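Agarase (Pseudoalteromonas fuliginea, PDB 6XJ9) probably hydrolyses the glycosidic linkages of agarose, as a marine bacterial agarase of glycoside hydrolase family 50. Local coordinates at residues 647-658 against 699-709. Numbering follows the deposited sequence.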
loop_
_atom_site.group_PDB
_atom_site.type_symbol
_atom_site.label_atom_id
_atom_site.label_comp_id
_atom_site.label_asym_id
_atom_site.label_seq_id
_atom_site.Cartn_x
_atom_site.Cartn_y
_atom_site.Cartn_z
ATOM N N GLU A 647 7.290 14.268 11.289
ATOM C CA GLU A 647 7.404 12.944 10.703
ATOM C C GLU A 647 7.748 11.909 11.772
ATOM O O GLU A 647 7.678 10.712 11.513
ATOM C CB GLU A 647 8.400 12.941 9.547
ATOM C CG GLU A 647 7.794 13.516 8.283
ATOM C CD GLU A 647 8.689 13.483 7.056
ATOM O OE1 GLU A 647 9.596 12.623 6.987
ATOM O OE2 GLU A 647 8.473 14.324 6.166
ATOM N N GLY A 648 8.111 12.382 12.972
ATOM C CA GLY A 648 8.540 11.490 14.036
ATOM C C GLY A 648 8.986 12.273 15.266
ATOM O O GLY A 648 9.027 13.502 15.231
ATOM N N LEU A 649 9.309 11.541 16.344
ATOM C CA LEU A 649 9.898 12.131 17.538
ATOM C C LEU A 649 11.418 12.024 17.442
ATOM O O LEU A 649 11.978 10.962 17.711
ATOM C CB LEU A 649 9.388 11.405 18.791
ATOM C CG LEU A 649 7.873 11.399 19.004
ATOM C CD1 LEU A 649 7.543 10.905 20.406
ATOM C CD2 LEU A 649 7.284 12.786 18.765
ATOM N N ARG A 650 12.065 13.131 17.047
ATOM C CA ARG A 650 13.514 13.170 16.909
ATOM C C ARG A 650 14.146 13.245 18.295
ATOM O O ARG A 650 13.677 13.965 19.185
ATOM C CB ARG A 650 13.977 14.410 16.131
ATOM C CG ARG A 650 13.476 14.516 14.699
ATOM C CD ARG A 650 13.948 15.826 14.073
ATOM N NE ARG A 650 15.390 16.054 14.192
ATOM C CZ ARG A 650 16.318 15.501 13.410
ATOM N NH1 ARG A 650 15.967 14.677 12.435
ATOM N NH2 ARG A 650 17.599 15.794 13.595
ATOM N N ASP A 651 15.244 12.509 18.461
ATOM C CA ASP A 651 15.942 12.490 19.734
ATOM C C ASP A 651 16.345 13.910 20.121
ATOM O O ASP A 651 16.216 14.281 21.283
ATOM C CB ASP A 651 17.089 11.466 19.721
ATOM C CG ASP A 651 16.604 10.025 19.618
ATOM O OD1 ASP A 651 15.524 9.708 20.179
ATOM O OD2 ASP A 651 17.282 9.229 18.954
ATOM N N ASP A 652 16.806 14.715 19.145
ATOM C CA ASP A 652 17.327 16.034 19.471
ATOM C C ASP A 652 16.223 16.945 20.008
ATOM O O ASP A 652 16.480 17.764 20.894
ATOM C CB ASP A 652 18.200 16.640 18.365
ATOM C CG ASP A 652 17.505 16.899 17.037
ATOM O OD1 ASP A 652 16.267 16.694 16.941
ATOM O OD2 ASP A 652 18.217 17.279 16.095
ATOM N N LYS A 653 14.992 16.743 19.527
ATOM C CA LYS A 653 13.859 17.572 19.921
ATOM C C LYS A 653 13.380 17.237 21.340
ATOM O O LYS A 653 12.863 18.115 22.030
ATOM C CB LYS A 653 12.732 17.439 18.889
ATOM C CG LYS A 653 11.461 18.250 19.148
ATOM C CD LYS A 653 11.641 19.764 19.167
ATOM C CE LYS A 653 10.401 20.518 18.719
ATOM N NZ LYS A 653 10.322 21.882 19.296
ATOM N N TRP A 654 13.561 15.985 21.778
ATOM C CA TRP A 654 12.882 15.485 22.967
ATOM C C TRP A 654 13.835 15.110 24.102
ATOM O O TRP A 654 13.381 14.604 25.133
ATOM C CB TRP A 654 11.941 14.328 22.599
ATOM C CG TRP A 654 10.899 14.803 21.635
ATOM C CD1 TRP A 654 10.889 14.642 20.278
ATOM C CD2 TRP A 654 9.736 15.586 21.956
ATOM N NE1 TRP A 654 9.788 15.243 19.733
ATOM C CE2 TRP A 654 9.057 15.827 20.741
ATOM C CE3 TRP A 654 9.190 16.084 23.149
ATOM C CZ2 TRP A 654 7.869 16.554 20.688
ATOM C CZ3 TRP A 654 8.011 16.796 23.097
ATOM C CH2 TRP A 654 7.361 17.022 21.879
ATOM N N ALA A 655 15.134 15.404 23.930
ATOM C CA ALA A 655 16.165 15.056 24.896
ATOM C C ALA A 655 15.922 15.781 26.214
ATOM O O ALA A 655 16.311 15.288 27.270
ATOM C CB ALA A 655 17.533 15.385 24.346
ATOM N N PHE A 656 15.270 16.942 26.130
ATOM C CA PHE A 656 15.012 17.798 27.279
ATOM C C PHE A 656 14.225 17.038 28.347
ATOM O O PHE A 656 14.243 17.447 29.497
ATOM C CB PHE A 656 14.302 19.093 26.861
ATOM C CG PHE A 656 12.845 18.916 26.503
ATOM C CD1 PHE A 656 11.844 19.128 27.446
ATOM C CD2 PHE A 656 12.475 18.500 25.235
ATOM C CE1 PHE A 656 10.506 18.934 27.134
ATOM C CE2 PHE A 656 11.133 18.322 24.915
ATOM C CZ PHE A 656 10.149 18.530 25.865
ATOM N N LEU A 657 13.554 15.935 27.974
ATOM C CA LEU A 657 12.691 15.206 28.896
ATOM C C LEU A 657 13.504 14.536 30.008
ATOM O O LEU A 657 12.974 14.225 31.077
ATOM C CB LEU A 657 11.880 14.162 28.118
ATOM C CG LEU A 657 10.697 14.709 27.317
ATOM C CD1 LEU A 657 9.990 13.583 26.568
ATOM C CD2 LEU A 657 9.708 15.451 28.217
ATOM N N SER A 658 14.800 14.324 29.753
ATOM C CA SER A 658 15.687 13.735 30.740
ATOM C C SER A 658 15.841 14.653 31.958
ATOM O O SER A 658 16.273 14.220 33.014
ATOM C CB SER A 658 17.010 13.393 30.103
ATOM O OG SER A 658 17.642 14.569 29.615
ATOM N N TYR A 699 6.689 6.892 12.571
ATOM C CA TYR A 699 6.385 7.844 13.632
ATOM C C TYR A 699 6.152 7.073 14.924
ATOM O O TYR A 699 6.686 7.423 15.971
ATOM C CB TYR A 699 5.115 8.653 13.327
ATOM C CG TYR A 699 4.833 9.754 14.323
ATOM C CD1 TYR A 699 4.345 9.468 15.589
ATOM C CD2 TYR A 699 5.051 11.085 14.005
ATOM C CE1 TYR A 699 4.082 10.469 16.510
ATOM C CE2 TYR A 699 4.792 12.101 14.913
ATOM C CZ TYR A 699 4.302 11.794 16.169
ATOM O OH TYR A 699 4.058 12.785 17.076
ATOM N N MET A 700 5.347 6.016 14.821
ATOM C CA MET A 700 4.974 5.208 15.972
ATOM C C MET A 700 6.180 4.435 16.505
ATOM O O MET A 700 6.296 4.229 17.719
ATOM C CB MET A 700 3.822 4.254 15.627
ATOM C CG MET A 700 2.442 4.946 15.624
ATOM S SD MET A 700 2.075 5.891 17.160
ATOM C CE MET A 700 2.272 4.596 18.385
ATOM N N ASN A 701 7.099 4.057 15.605
ATOM C CA ASN A 701 8.327 3.407 16.034
ATOM C C ASN A 701 9.157 4.358 16.893
ATOM O O ASN A 701 9.794 3.922 17.855
ATOM C CB ASN A 701 9.125 2.819 14.866
ATOM C CG ASN A 701 8.564 1.497 14.390
ATOM O OD1 ASN A 701 7.958 0.766 15.169
ATOM N ND2 ASN A 701 8.783 1.166 13.129
ATOM N N SER A 702 9.151 5.645 16.534
ATOM C CA SER A 702 9.943 6.616 17.268
ATOM C C SER A 702 9.325 6.887 18.639
ATOM O O SER A 702 10.047 7.207 19.573
ATOM C CB SER A 702 10.181 7.884 16.485
ATOM O OG SER A 702 9.008 8.678 16.403
ATOM N N VAL A 703 7.999 6.750 18.746
ATOM C CA VAL A 703 7.296 6.839 20.019
ATOM C C VAL A 703 7.675 5.632 20.886
ATOM O O VAL A 703 8.063 5.786 22.047
ATOM C CB VAL A 703 5.769 6.897 19.816
ATOM C CG1 VAL A 703 5.031 6.882 21.154
ATOM C CG2 VAL A 703 5.344 8.087 18.962
ATOM N N ILE A 704 7.573 4.436 20.300
ATOM C CA ILE A 704 7.832 3.181 20.993
ATOM C C ILE A 704 9.296 3.099 21.432
ATOM O O ILE A 704 9.591 2.526 22.486
ATOM C CB ILE A 704 7.426 1.980 20.107
ATOM C CG1 ILE A 704 5.910 1.889 19.911
ATOM C CG2 ILE A 704 8.000 0.666 20.623
ATOM C CD1 ILE A 704 5.087 2.349 21.092
ATOM N N ASP A 705 10.203 3.689 20.637
ATOM C CA ASP A 705 11.633 3.571 20.895
ATOM C C ASP A 705 12.100 4.665 21.857
ATOM O O ASP A 705 13.271 4.702 22.231
ATOM C CB ASP A 705 12.451 3.565 19.599
ATOM C CG ASP A 705 12.179 2.369 18.696
ATOM O OD1 ASP A 705 11.593 1.360 19.175
ATOM O OD2 ASP A 705 12.529 2.457 17.518
ATOM N N ASN A 706 11.192 5.572 22.244
ATOM C CA ASN A 706 11.610 6.675 23.087
ATOM C C ASN A 706 11.383 6.315 24.553
ATOM O O ASN A 706 10.273 5.977 24.945
ATOM C CB ASN A 706 10.958 7.997 22.691
ATOM C CG ASN A 706 11.475 9.138 23.535
ATOM O OD1 ASN A 706 11.338 9.123 24.762
ATOM N ND2 ASN A 706 12.046 10.140 22.883
ATOM N N PRO A 707 12.413 6.398 25.424
ATOM C CA PRO A 707 12.289 5.889 26.789
ATOM C C PRO A 707 11.373 6.700 27.710
ATOM O O PRO A 707 11.014 6.206 28.781
ATOM C CB PRO A 707 13.743 5.853 27.287
ATOM C CG PRO A 707 14.396 6.987 26.527
ATOM C CD PRO A 707 13.750 6.958 25.150
ATOM N N TYR A 708 10.969 7.902 27.273
ATOM C CA TYR A 708 10.060 8.734 28.056
ATOM C C TYR A 708 8.611 8.572 27.601
ATOM O O TYR A 708 7.695 8.605 28.424
ATOM C CB TYR A 708 10.526 10.192 28.086
ATOM C CG TYR A 708 11.845 10.325 28.793
ATOM C CD1 TYR A 708 11.908 10.335 30.176
ATOM C CD2 TYR A 708 13.035 10.337 28.079
ATOM C CE1 TYR A 708 13.121 10.413 30.841
ATOM C CE2 TYR A 708 14.256 10.431 28.727
ATOM C CZ TYR A 708 14.297 10.455 30.110
ATOM O OH TYR A 708 15.496 10.515 30.747
ATOM N N PHE A 709 8.399 8.363 26.301
ATOM C CA PHE A 709 7.033 8.328 25.796
ATOM C C PHE A 709 6.387 6.971 26.038
ATOM O O PHE A 709 7.040 5.945 25.877
ATOM C CB PHE A 709 6.991 8.729 24.324
ATOM C CG PHE A 709 7.004 10.220 24.124
ATOM C CD1 PHE A 709 8.206 10.909 23.999
ATOM C CD2 PHE A 709 5.822 10.936 24.072
ATOM C CE1 PHE A 709 8.219 12.276 23.782
ATOM C CE2 PHE A 709 5.844 12.311 23.889
ATOM C CZ PHE A 709 7.038 12.986 23.745
HETATM O O HOH W 1 12.990 10.166 20.219
HETATM O O HOH W 2 13.467 12.112 24.843
#
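Leu-649 and Phe-709 meet at the heart of this contact, which lies in the TIM-barrel-like catalytic part of a family 50 enzyme. Segment 647-658, a loop leading into the short helix 651-654 between parallel strands 640-643 and 664-666, packs on the end of helix 689-704 and the turn into strand 709-714. Among the apolar contacts, Leu-649 CD1 sits 3.6 Å from the centroid of the Phe-709 ring, over the middle of its face, a CH-pi contact; its CD2 branch touches Tyr-699 OH (3.6 Å), a hydroxyl bonded to Ala-644 O. Phe-709 also turns its edge to the face of Trp-654, a T-shaped pair with planes at 89°, while Leu-657 CD1 comes to 3.6 Å from Phe-709 CE1. Farther along, Leu-657 CB lies over the face of Tyr-708, whose hydroxyl end lies against Ser-658 CA and CB; an alanine in place of Tyr-708 would probably open a gap beneath Leu-657 and Ser-658 and lose the CH-pi contact.

Polar links are fewer. Leu-649 N donates to Ser-702 OG over 2.9 Å, almost straight at 173°, and that hydroxyl in turn donates a hydrogen bond to Tyr-699 O, so it joins the loop to the helix. Asn-706, its CG anti to the backbone N (chi1 -177°), places ND2 where it donates to two waters, one bound to Leu-649 O and Asp-651 OD1, the other to Trp-654 O. At its other end the same amide closes an Asx turn, OD1 accepting from Tyr-708 N at 2.8 Å, in the carbonyl plane.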